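Long-range contacts in endoglucanase (Uncultured bacterium, PDB 3X17), which hydrolyses internal beta-1,4-glucosidic bonds of cellulose as a family 9 endoglucanase with an N-terminal Ig-like domain and bound calcium and zinc ions: residues K31-L37 / T82-F88; G421-P425 / Q465-V469; A283-R287 / E346-V350; G367-Y371 / R401-I406. All coordinates share one frame; numbering follows the deposited sequence.

Contact 1: K31-L37 / T82-F88; sequences KQAVLAL and TLYRADF
Q32 and R85, V34 and L83, and L35 and Y84 meet across two neighbouring antiparallel strands, 32-37 and 82-87, of the N-terminal Ig-like beta domain. The strand axes approach to 4.6 Å, with their directions 158° apart. Backbone bonds fasten the pair: A33 and A86 bond reciprocally, as do L35 and Y84, and L37 N donates to T82 O. Alternating with these, V34-R85 and A36-L83, and Q32-D87 at the end of the register, are non-hydrogen-bonded pairs, where CA-H groups lie close to carbonyl oxygens of the other strand.

Apolar contacts differ on the two faces of the sheet. On the face of A33, L35, Y84 and A86, L35 lies alongside Y84 with CD2 3.8 Å from CD1 of the ring, and L37 CD1 approaches the ring edge at CE1, 3.9 Å away. This side continues onto W49, whose ring meets Y84 edge-to-face. On the other face, L83 CD2 packs on A36 CB at 3.6 Å and also reaches V34 CG1. At the K31-F88 end of the pair, K31 CB sits over the centre of the F88 ring, 3.8 Å from its centroid.

Polar side chains meet at Q32 and R85. R85 NH1 donates to Q32 OE1 at 3.3 Å, with the oxygen in the guanidinium plane but the amide turned 48° from it. Q32 NE2 is held by D467 of the catalytic domain. R85 bends at chi3 (52°), bringing its guanidinium back alongside V34, whose CG2 lies 3.8 Å from NH1, while NH2 donates to a water at 3.0 Å.

Contact 2: G421-P425 / Q465-V469; sequences GYGVP and QLDYV
V424 and Q465 bring the two backbones nearest, with their CA atoms 6.2 Å apart, where an irregular loop passes the C-terminal end of helix 456-469. Both belong to the family 9 catalytic domain, an (alpha/alpha)6 barrel, on the flank that faces the Ig-like domain. G423 has a positive phi (96°), at which a CB would jam against the preceding carbonyl oxygen, so glycine suits this turn; its own carbonyl faces the helix.

V424 and Y468 carry the apolar half of the contact. V424 CB stands over the ring centre, 3.6 Å from the centroid and 8° off the normal, a clear CH-pi arrangement. Its two methyls spread over the same face: CG1 toward CE1 (3.7 Å), CG2 toward CE2 (3.8 Å). Y468 reaches this place because its CG is anti to the backbone N (chi1 167°), which sends the ring out from the helix toward the loop, with P511 and N436 also against it. Cutting the side chain back to an alanine here is likely to take away the aromatic surface on which V424 rests and open a gap between loop and helix.

Q465 supplies the polar half. Bent at chi2, its chain turns the amide toward the loop, and NE2 donates to G423 O at 3.1 Å in a nearly straight bond; the donor approaches from above the carbonyl plane. The same nitrogen also bonds A461 O within its own helix, so two carbonyls fix how the amide is turned. Its other end is less well served: Q465 OE1 is buried without a polar partner, 3.1 Å from P425 CD.

Contact 3: A283-R287 / E346-V350; sequences AMAAR and ELWVV
R287 and E346 form a salt bridge between helices 272-288 and 337-351, and the arginine can be followed atom by atom. Its CB lies 4.2 Å from V350 CG2, a methyl that also touches A286 CB. CG points opposite the backbone N (chi1 164°), and further bends at chi2 and chi3 fold the chain along the second helix instead of letting it run outward. NE consequently passes V349 CG1 at 3.9 Å. At the tip, NH2 meets E346 OE1 close to the guanidinium plane; the modelled separation of 2.5 Å is very short and the bond bent, so its exact length is doubtful. The two planes stand 44° apart, and one carboxylate oxygen alone makes this bridge. NH1 turns to a second acid, E199, in another salt bridge.

E346 is in turn packed by M284, whose CG lies 3.4 Å from the carboxylate carbon CD. Its OE2 has a weak bond from W342 and lies close to D386, a pairing of like charges that R287 probably offsets in part. Next to the ion pair, a water donates to A283 O and, at 2.8 Å, to E346 O, and accepts a weak bond from R287 NH2, tying both backbones to the arginine. Apolar packing comes from A283, whose small CB fits 3.7 Å from E346 CB and also touches L347.

The segment axes are 8.7 Å apart and run in the same sense, only 24° from parallel, as neighbouring helices within one layer of an (alpha/alpha)6 barrel do.

Contact 4: G367-Y371 / R401-I406; sequences GLPAY and RLVQRI
Y371 lays one face of its ring on helix 396-418, over the backbone of R405 and I406. R405 O sits 3.5 Å above the ring plane, offset toward the rim, and I406 CA stands over the same face, 4.1 Å from the centroid. I406 CG1 reaches CE1 and the hydroxyl, and Y384 meets the ring edge-to-face. A first torsion near 180° (chi1 -168°) turns CG away from the backbone N; the ring projects from the loop and lies across the helix backbone at R405 and I406, and its OH donates to a water that passes the link on to I406 O. A serine in its place would probably uncover the backbone of R405 and I406 and leave that water without its phenolic donor.

The guanidinium of R401 holds a second water at its edge, 2.9 Å from NH2, which also takes a bond from L368 N; the same NH2 donates to A364 O. L368 CD1 inserts between the arginines and L402, crossing L402 at about a right angle with CD2 3.7 Å away, and lies 3.9 Å from R401 NH2. This packs the loop between helices 354-366 and 381-390 on helix 396-418, a loop-to-helix contact within the (alpha/alpha)6 barrel of this family 9 enzyme.

Contacts 1 and 2 meet across the boundary of the two domains, their centres 12 Å apart: Q32 NE2 probably bonds D467 OD2 at 2.7 Å, L83 CD1 lies 3.5 Å from G421 CA, and A36 CB approaches Y422 OH. Contacts 3 and 4 lie farther along the barrel domain, away from the Ig-like domain, about 20 Å apart between centres and 7 Å between nearest atoms, and both pack against helix 381-390. Contact 3 is on the opposite side of the chain's centre from contact 1, with about 44 Å between their centres. The L368 side chain of contact 4 is about 13 Å from a calcium ion, and P369 rests on D338, a calcium ligand.

Contact 1: K31-L37 / T82-F88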
# COMPACT_ATOMS: atom_id res chain seq x y z
N LYS A 31 14.10 -1.18 18.37
CA LYS A 31 15.05 -0.73 17.34
C LYS A 31 16.00 -1.86 16.97
O LYS A 31 16.91 -2.19 17.74
CB LYS A 31 15.82 0.51 17.80
CG LYS A 31 14.96 1.63 18.42
CD LYS A 31 15.83 2.82 18.87
CE LYS A 31 14.99 3.96 19.50
NZ LYS A 31 14.09 3.52 20.63
N GLN A 32 15.71 -2.54 15.86
CA GLN A 32 16.49 -3.72 15.46
C GLN A 32 17.68 -3.37 14.58
O GLN A 32 17.63 -2.40 13.82
CB GLN A 32 15.59 -4.74 14.76
CG GLN A 32 14.90 -4.20 13.48
CD GLN A 32 14.01 -5.25 12.82
OE1 GLN A 32 14.42 -6.41 12.67
NE2 GLN A 32 12.80 -4.85 12.40
N ALA A 33 18.76 -4.15 14.69
CA ALA A 33 19.78 -4.20 13.64
C ALA A 33 20.14 -5.66 13.40
O ALA A 33 20.10 -6.49 14.31
CB ALA A 33 21.03 -3.39 14.05
N VAL A 34 20.34 -5.99 12.14
CA VAL A 34 20.42 -7.39 11.78
C VAL A 34 21.74 -7.55 11.08
O VAL A 34 22.05 -6.79 10.15
CB VAL A 34 19.25 -7.83 10.88
CG1 VAL A 34 19.48 -9.22 10.31
CG2 VAL A 34 17.94 -7.78 11.65
N LEU A 35 22.56 -8.45 11.61
CA LEU A 35 23.83 -8.83 11.01
C LEU A 35 23.60 -10.06 10.15
O LEU A 35 23.25 -11.12 10.65
CB LEU A 35 24.85 -9.15 12.11
CG LEU A 35 26.20 -9.67 11.57
CD1 LEU A 35 26.95 -8.54 10.86
CD2 LEU A 35 27.06 -10.26 12.70
N ALA A 36 23.72 -9.92 8.84
CA ALA A 36 23.51 -11.06 7.96
C ALA A 36 24.85 -11.49 7.42
O ALA A 36 25.56 -10.69 6.82
CB ALA A 36 22.55 -10.71 6.82
N LEU A 37 25.18 -12.77 7.60
CA LEU A 37 26.41 -13.34 7.04
C LEU A 37 26.28 -13.67 5.56
O LEU A 37 25.27 -14.23 5.12
CB LEU A 37 26.82 -14.59 7.81
CG LEU A 37 27.24 -14.39 9.26
CD1 LEU A 37 27.62 -15.73 9.91
CD2 LEU A 37 28.38 -13.39 9.33
N THR A 82 22.30 -16.60 7.56
CA THR A 82 22.64 -16.66 8.96
C THR A 82 22.58 -15.26 9.55
O THR A 82 23.31 -14.37 9.10
CB THR A 82 24.06 -17.25 9.14
OG1 THR A 82 24.06 -18.60 8.69
CG2 THR A 82 24.47 -17.23 10.62
N LEU A 83 21.69 -15.08 10.52
CA LEU A 83 21.49 -13.78 11.17
C LEU A 83 21.95 -13.76 12.63
O LEU A 83 21.68 -14.69 13.40
CB LEU A 83 20.02 -13.32 11.07
CG LEU A 83 19.38 -13.54 9.69
CD1 LEU A 83 17.92 -13.07 9.68
CD2 LEU A 83 20.20 -12.77 8.63
N TYR A 84 22.53 -12.63 13.02
CA TYR A 84 22.55 -12.22 14.41
C TYR A 84 21.74 -10.94 14.52
O TYR A 84 21.57 -10.23 13.54
CB TYR A 84 23.99 -11.97 14.87
CG TYR A 84 24.88 -13.20 14.73
CD1 TYR A 84 25.36 -13.61 13.49
CD2 TYR A 84 25.24 -13.95 15.85
CE1 TYR A 84 26.18 -14.73 13.36
CE2 TYR A 84 26.09 -15.06 15.73
CZ TYR A 84 26.53 -15.46 14.49
OH TYR A 84 27.31 -16.60 14.35
N ARG A 85 21.28 -10.61 15.73
CA ARG A 85 20.48 -9.41 15.92
C ARG A 85 20.69 -8.72 17.25
O ARG A 85 21.03 -9.36 18.26
CB ARG A 85 18.99 -9.70 15.69
CG ARG A 85 18.31 -10.50 16.77
CD ARG A 85 16.79 -10.50 16.57
NE ARG A 85 16.45 -10.91 15.20
CZ ARG A 85 15.93 -10.10 14.27
NH1 ARG A 85 15.62 -8.82 14.54
NH2 ARG A 85 15.72 -10.60 13.05
N ALA A 86 20.54 -7.40 17.23
CA ALA A 86 20.50 -6.60 18.45
C ALA A 86 19.20 -5.79 18.51
O ALA A 86 18.54 -5.54 17.50
CB ALA A 86 21.68 -5.66 18.51
N ASP A 87 18.90 -5.32 19.71
CA ASP A 87 17.80 -4.39 19.91
C ASP A 87 18.35 -3.23 20.72
O ASP A 87 18.67 -3.39 21.89
CB ASP A 87 16.69 -5.09 20.67
CG ASP A 87 15.50 -4.19 20.94
OD1 ASP A 87 15.61 -2.96 20.70
OD2 ASP A 87 14.45 -4.71 21.36
N PHE A 88 18.64 -2.12 20.06
CA PHE A 88 19.13 -0.95 20.76
C PHE A 88 18.03 0.04 21.14
O PHE A 88 18.25 1.25 21.11
CB PHE A 88 20.24 -0.26 19.95
CG PHE A 88 19.81 0.19 18.56
CD1 PHE A 88 19.85 -0.70 17.50
CD2 PHE A 88 19.54 1.52 18.30
CE1 PHE A 88 19.54 -0.28 16.21
CE2 PHE A 88 19.22 1.95 17.03
CZ PHE A 88 19.23 1.05 15.97
O HOH W 1 14.20 -8.58 11.40

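Contact 2: G421-P425 / Q465-V469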
# COMPACT_ATOMS: atom_id res chain seq x y z
N GLY A 421 13.40 -14.54 9.52
CA GLY A 421 14.52 -13.84 10.13
C GLY A 421 14.44 -12.34 9.92
O GLY A 421 14.73 -11.58 10.83
N TYR A 422 14.01 -11.90 8.74
CA TYR A 422 13.96 -10.46 8.48
C TYR A 422 12.67 -9.76 8.90
O TYR A 422 12.51 -8.56 8.63
CB TYR A 422 14.24 -10.17 7.01
CG TYR A 422 15.66 -10.40 6.62
CD1 TYR A 422 16.64 -9.41 6.86
CD2 TYR A 422 16.05 -11.58 6.02
CE1 TYR A 422 17.94 -9.59 6.48
CE2 TYR A 422 17.38 -11.79 5.65
CZ TYR A 422 18.32 -10.80 5.89
OH TYR A 422 19.61 -10.95 5.42
N GLY A 423 11.71 -10.49 9.47
CA GLY A 423 10.44 -9.88 9.83
C GLY A 423 9.32 -10.04 8.81
O GLY A 423 8.16 -10.08 9.18
N VAL A 424 9.66 -10.15 7.53
CA VAL A 424 8.65 -10.13 6.46
C VAL A 424 7.81 -11.40 6.53
O VAL A 424 8.36 -12.49 6.59
CB VAL A 424 9.28 -9.97 5.04
CG1 VAL A 424 10.29 -11.06 4.75
CG2 VAL A 424 8.18 -9.98 3.97
N PRO A 425 6.49 -11.25 6.67
CA PRO A 425 5.61 -12.40 6.92
C PRO A 425 5.28 -13.17 5.66
O PRO A 425 4.11 -13.52 5.43
CB PRO A 425 4.35 -11.77 7.54
CG PRO A 425 4.41 -10.32 7.14
CD PRO A 425 5.74 -9.99 6.57
N GLN A 465 7.46 -4.34 9.41
CA GLN A 465 7.16 -4.27 7.96
C GLN A 465 7.64 -2.96 7.35
O GLN A 465 8.16 -2.94 6.22
CB GLN A 465 5.66 -4.45 7.70
CG GLN A 465 5.12 -5.72 8.28
CD GLN A 465 6.08 -6.87 8.10
OE1 GLN A 465 6.60 -7.09 6.98
NE2 GLN A 465 6.36 -7.60 9.20
N LEU A 466 7.53 -1.88 8.12
CA LEU A 466 8.23 -0.65 7.78
C LEU A 466 9.76 -0.83 7.76
O LEU A 466 10.40 -0.41 6.81
CB LEU A 466 7.82 0.50 8.68
CG LEU A 466 6.36 0.96 8.61
CD1 LEU A 466 6.04 1.85 9.79
CD2 LEU A 466 6.15 1.78 7.33
N ASP A 467 10.34 -1.42 8.81
CA ASP A 467 11.80 -1.64 8.81
C ASP A 467 12.22 -2.41 7.57
O ASP A 467 13.29 -2.16 7.01
CB ASP A 467 12.30 -2.39 10.06
CG ASP A 467 12.06 -1.61 11.38
OD1 ASP A 467 12.03 -0.34 11.39
OD2 ASP A 467 11.97 -2.28 12.43
N TYR A 468 11.42 -3.41 7.21
CA TYR A 468 11.76 -4.31 6.13
C TYR A 468 11.77 -3.61 4.76
O TYR A 468 12.75 -3.73 4.01
CB TYR A 468 10.82 -5.52 6.10
CG TYR A 468 10.94 -6.33 4.82
CD1 TYR A 468 11.92 -7.31 4.68
CD2 TYR A 468 9.99 -6.19 3.80
CE1 TYR A 468 12.02 -8.05 3.50
CE2 TYR A 468 10.06 -6.97 2.66
CZ TYR A 468 11.08 -7.88 2.50
OH TYR A 468 11.18 -8.60 1.32
N VAL A 469 10.75 -2.80 4.49
CA VAL A 469 10.70 -2.11 3.20
C VAL A 469 11.67 -0.94 3.17
O VAL A 469 11.90 -0.35 2.11
CB VAL A 469 9.28 -1.60 2.78
CG1 VAL A 469 8.28 -2.76 2.61
CG2 VAL A 469 8.77 -0.53 3.72

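Contact 3: A283-R287 / E346-V350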
# COMPACT_ATOMS: atom_id res chain seq x y z
N ALA A 283 -19.23 5.18 0.35
CA ALA A 283 -19.97 5.13 1.63
C ALA A 283 -19.03 5.42 2.81
O ALA A 283 -19.42 6.09 3.76
CB ALA A 283 -20.66 3.81 1.82
N MET A 284 -17.82 4.88 2.78
CA MET A 284 -16.79 5.33 3.71
C MET A 284 -16.57 6.85 3.72
O MET A 284 -16.38 7.44 4.76
CB MET A 284 -15.46 4.61 3.47
CG MET A 284 -15.47 3.19 3.95
SD MET A 284 -14.01 2.31 3.38
CE MET A 284 -12.82 2.88 4.60
N ALA A 285 -16.48 7.45 2.54
CA ALA A 285 -16.17 8.88 2.46
C ALA A 285 -17.34 9.68 3.00
O ALA A 285 -17.16 10.77 3.56
CB ALA A 285 -15.89 9.30 1.01
N ALA A 286 -18.55 9.15 2.78
CA ALA A 286 -19.75 9.81 3.29
C ALA A 286 -19.66 9.95 4.81
O ALA A 286 -20.07 10.97 5.37
CB ALA A 286 -21.00 9.03 2.88
N ARG A 287 -19.13 8.95 5.48
CA ARG A 287 -19.00 8.96 6.90
C ARG A 287 -17.87 9.87 7.30
O ARG A 287 -17.98 10.61 8.22
CB ARG A 287 -18.76 7.55 7.43
CG ARG A 287 -18.25 7.45 8.83
CD ARG A 287 -17.19 6.40 8.97
NE ARG A 287 -17.61 5.20 8.35
CZ ARG A 287 -16.85 4.25 7.85
NH1 ARG A 287 -15.55 4.29 7.92
NH2 ARG A 287 -17.43 3.22 7.30
N GLU A 346 -20.30 -0.92 4.64
CA GLU A 346 -20.07 0.54 4.65
C GLU A 346 -21.38 1.34 4.49
O GLU A 346 -21.60 2.35 5.15
CB GLU A 346 -19.06 0.95 3.58
CG GLU A 346 -17.74 0.19 3.67
CD GLU A 346 -17.02 0.36 5.02
OE1 GLU A 346 -17.46 1.18 5.86
OE2 GLU A 346 -15.95 -0.26 5.20
N LEU A 347 -22.26 0.86 3.63
CA LEU A 347 -23.56 1.50 3.47
C LEU A 347 -24.41 1.35 4.74
O LEU A 347 -25.09 2.29 5.13
CB LEU A 347 -24.30 0.94 2.24
CG LEU A 347 -23.87 1.65 0.93
CD1 LEU A 347 -24.17 0.80 -0.31
CD2 LEU A 347 -24.56 3.00 0.86
N TRP A 348 -24.43 0.14 5.30
CA TRP A 348 -25.08 -0.10 6.59
C TRP A 348 -24.57 0.84 7.68
O TRP A 348 -25.36 1.39 8.46
CB TRP A 348 -24.89 -1.56 7.05
CG TRP A 348 -25.54 -1.80 8.39
CD1 TRP A 348 -26.86 -1.58 8.72
CD2 TRP A 348 -24.88 -2.17 9.60
NE1 TRP A 348 -27.07 -1.83 10.05
CE2 TRP A 348 -25.87 -2.18 10.62
CE3 TRP A 348 -23.58 -2.55 9.92
CZ2 TRP A 348 -25.59 -2.56 11.93
CZ3 TRP A 348 -23.30 -2.91 11.23
CH2 TRP A 348 -24.29 -2.91 12.22
N VAL A 349 -23.25 1.04 7.72
CA VAL A 349 -22.61 1.81 8.79
C VAL A 349 -23.03 3.25 8.73
O VAL A 349 -23.31 3.85 9.78
CB VAL A 349 -21.05 1.75 8.74
CG1 VAL A 349 -20.45 2.83 9.63
CG2 VAL A 349 -20.54 0.38 9.16
N VAL A 350 -23.08 3.85 7.54
CA VAL A 350 -23.43 5.28 7.41
C VAL A 350 -24.95 5.58 7.37
O VAL A 350 -25.39 6.67 7.76
CB VAL A 350 -22.69 5.96 6.21
CG1 VAL A 350 -23.16 5.39 4.87
CG2 VAL A 350 -22.79 7.50 6.26
O HOH W 2 -19.78 4.31 6.11

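Contact 4: G367-Y371 / R401-I406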
# COMPACT_ATOMS: atom_id res chain seq x y z
N GLY A 367 -21.86 -18.19 4.21
CA GLY A 367 -20.41 -18.10 4.35
C GLY A 367 -19.94 -16.68 4.11
O GLY A 367 -20.30 -16.07 3.11
N LEU A 368 -19.27 -16.10 5.10
CA LEU A 368 -18.73 -14.76 4.96
C LEU A 368 -17.51 -14.84 4.05
O LEU A 368 -16.91 -15.90 3.91
CB LEU A 368 -18.31 -14.22 6.32
CG LEU A 368 -19.42 -13.97 7.33
CD1 LEU A 368 -18.82 -13.78 8.74
CD2 LEU A 368 -20.28 -12.80 6.92
N PRO A 369 -17.13 -13.71 3.43
CA PRO A 369 -15.93 -13.66 2.60
C PRO A 369 -14.74 -14.16 3.41
O PRO A 369 -14.72 -13.95 4.62
CB PRO A 369 -15.76 -12.15 2.34
CG PRO A 369 -17.12 -11.58 2.47
CD PRO A 369 -17.82 -12.40 3.51
N ALA A 370 -13.76 -14.80 2.77
CA ALA A 370 -12.51 -15.14 3.47
C ALA A 370 -11.86 -13.87 4.05
O ALA A 370 -12.00 -12.78 3.48
CB ALA A 370 -11.53 -15.87 2.52
N TYR A 371 -11.24 -14.03 5.22
CA TYR A 371 -10.52 -12.95 5.87
C TYR A 371 -9.08 -12.95 5.38
O TYR A 371 -8.33 -13.91 5.57
CB TYR A 371 -10.55 -13.09 7.41
CG TYR A 371 -10.05 -11.84 8.13
CD1 TYR A 371 -10.85 -10.72 8.25
CD2 TYR A 371 -8.74 -11.76 8.60
CE1 TYR A 371 -10.40 -9.58 8.89
CE2 TYR A 371 -8.27 -10.62 9.18
CZ TYR A 371 -9.12 -9.55 9.38
OH TYR A 371 -8.65 -8.41 9.99
N ARG A 401 -18.48 -13.36 15.29
CA ARG A 401 -17.76 -14.07 14.22
C ARG A 401 -16.70 -13.19 13.55
O ARG A 401 -15.55 -13.61 13.37
CB ARG A 401 -18.73 -14.66 13.19
CG ARG A 401 -19.42 -15.92 13.73
CD ARG A 401 -20.67 -16.22 12.94
NE ARG A 401 -20.34 -16.61 11.57
CZ ARG A 401 -21.24 -16.74 10.61
NH1 ARG A 401 -22.53 -16.54 10.88
NH2 ARG A 401 -20.85 -17.05 9.37
N LEU A 402 -17.05 -11.94 13.30
CA LEU A 402 -16.14 -11.00 12.67
C LEU A 402 -14.91 -10.77 13.54
O LEU A 402 -13.78 -10.80 13.05
CB LEU A 402 -16.86 -9.68 12.38
CG LEU A 402 -18.06 -9.81 11.43
CD1 LEU A 402 -18.74 -8.47 11.18
CD2 LEU A 402 -17.69 -10.51 10.13
N VAL A 403 -15.14 -10.64 14.85
CA VAL A 403 -14.05 -10.36 15.79
C VAL A 403 -13.06 -11.52 15.77
O VAL A 403 -11.85 -11.32 15.61
CB VAL A 403 -14.56 -10.08 17.25
CG1 VAL A 403 -13.42 -10.18 18.24
CG2 VAL A 403 -15.18 -8.67 17.35
N GLN A 404 -13.58 -12.73 15.97
CA GLN A 404 -12.77 -13.95 15.96
C GLN A 404 -11.91 -14.09 14.68
O GLN A 404 -10.74 -14.47 14.75
CB GLN A 404 -13.69 -15.17 16.13
CG GLN A 404 -13.06 -16.49 15.71
CD GLN A 404 -13.73 -17.14 14.50
OE1 GLN A 404 -13.23 -18.14 13.96
NE2 GLN A 404 -14.88 -16.59 14.07
N ARG A 405 -12.49 -13.82 13.51
CA ARG A 405 -11.72 -13.82 12.27
C ARG A 405 -10.63 -12.76 12.24
O ARG A 405 -9.50 -13.03 11.83
CB ARG A 405 -12.64 -13.74 11.05
CG ARG A 405 -13.70 -14.82 11.07
CD ARG A 405 -13.87 -15.49 9.74
NE ARG A 405 -13.96 -16.94 9.87
CZ ARG A 405 -15.08 -17.62 10.14
NH1 ARG A 405 -16.24 -17.00 10.35
NH2 ARG A 405 -15.02 -18.95 10.19
N ILE A 406 -10.91 -11.58 12.80
CA ILE A 406 -9.90 -10.53 12.85
C ILE A 406 -8.70 -10.96 13.70
O ILE A 406 -7.54 -10.77 13.30
CB ILE A 406 -10.50 -9.21 13.36
CG1 ILE A 406 -11.47 -8.64 12.33
CG2 ILE A 406 -9.39 -8.19 13.66
CD1 ILE A 406 -12.26 -7.41 12.79
O HOH W 3 -18.54 -17.70 7.77
O HOH W 4 -6.34 -8.85 11.57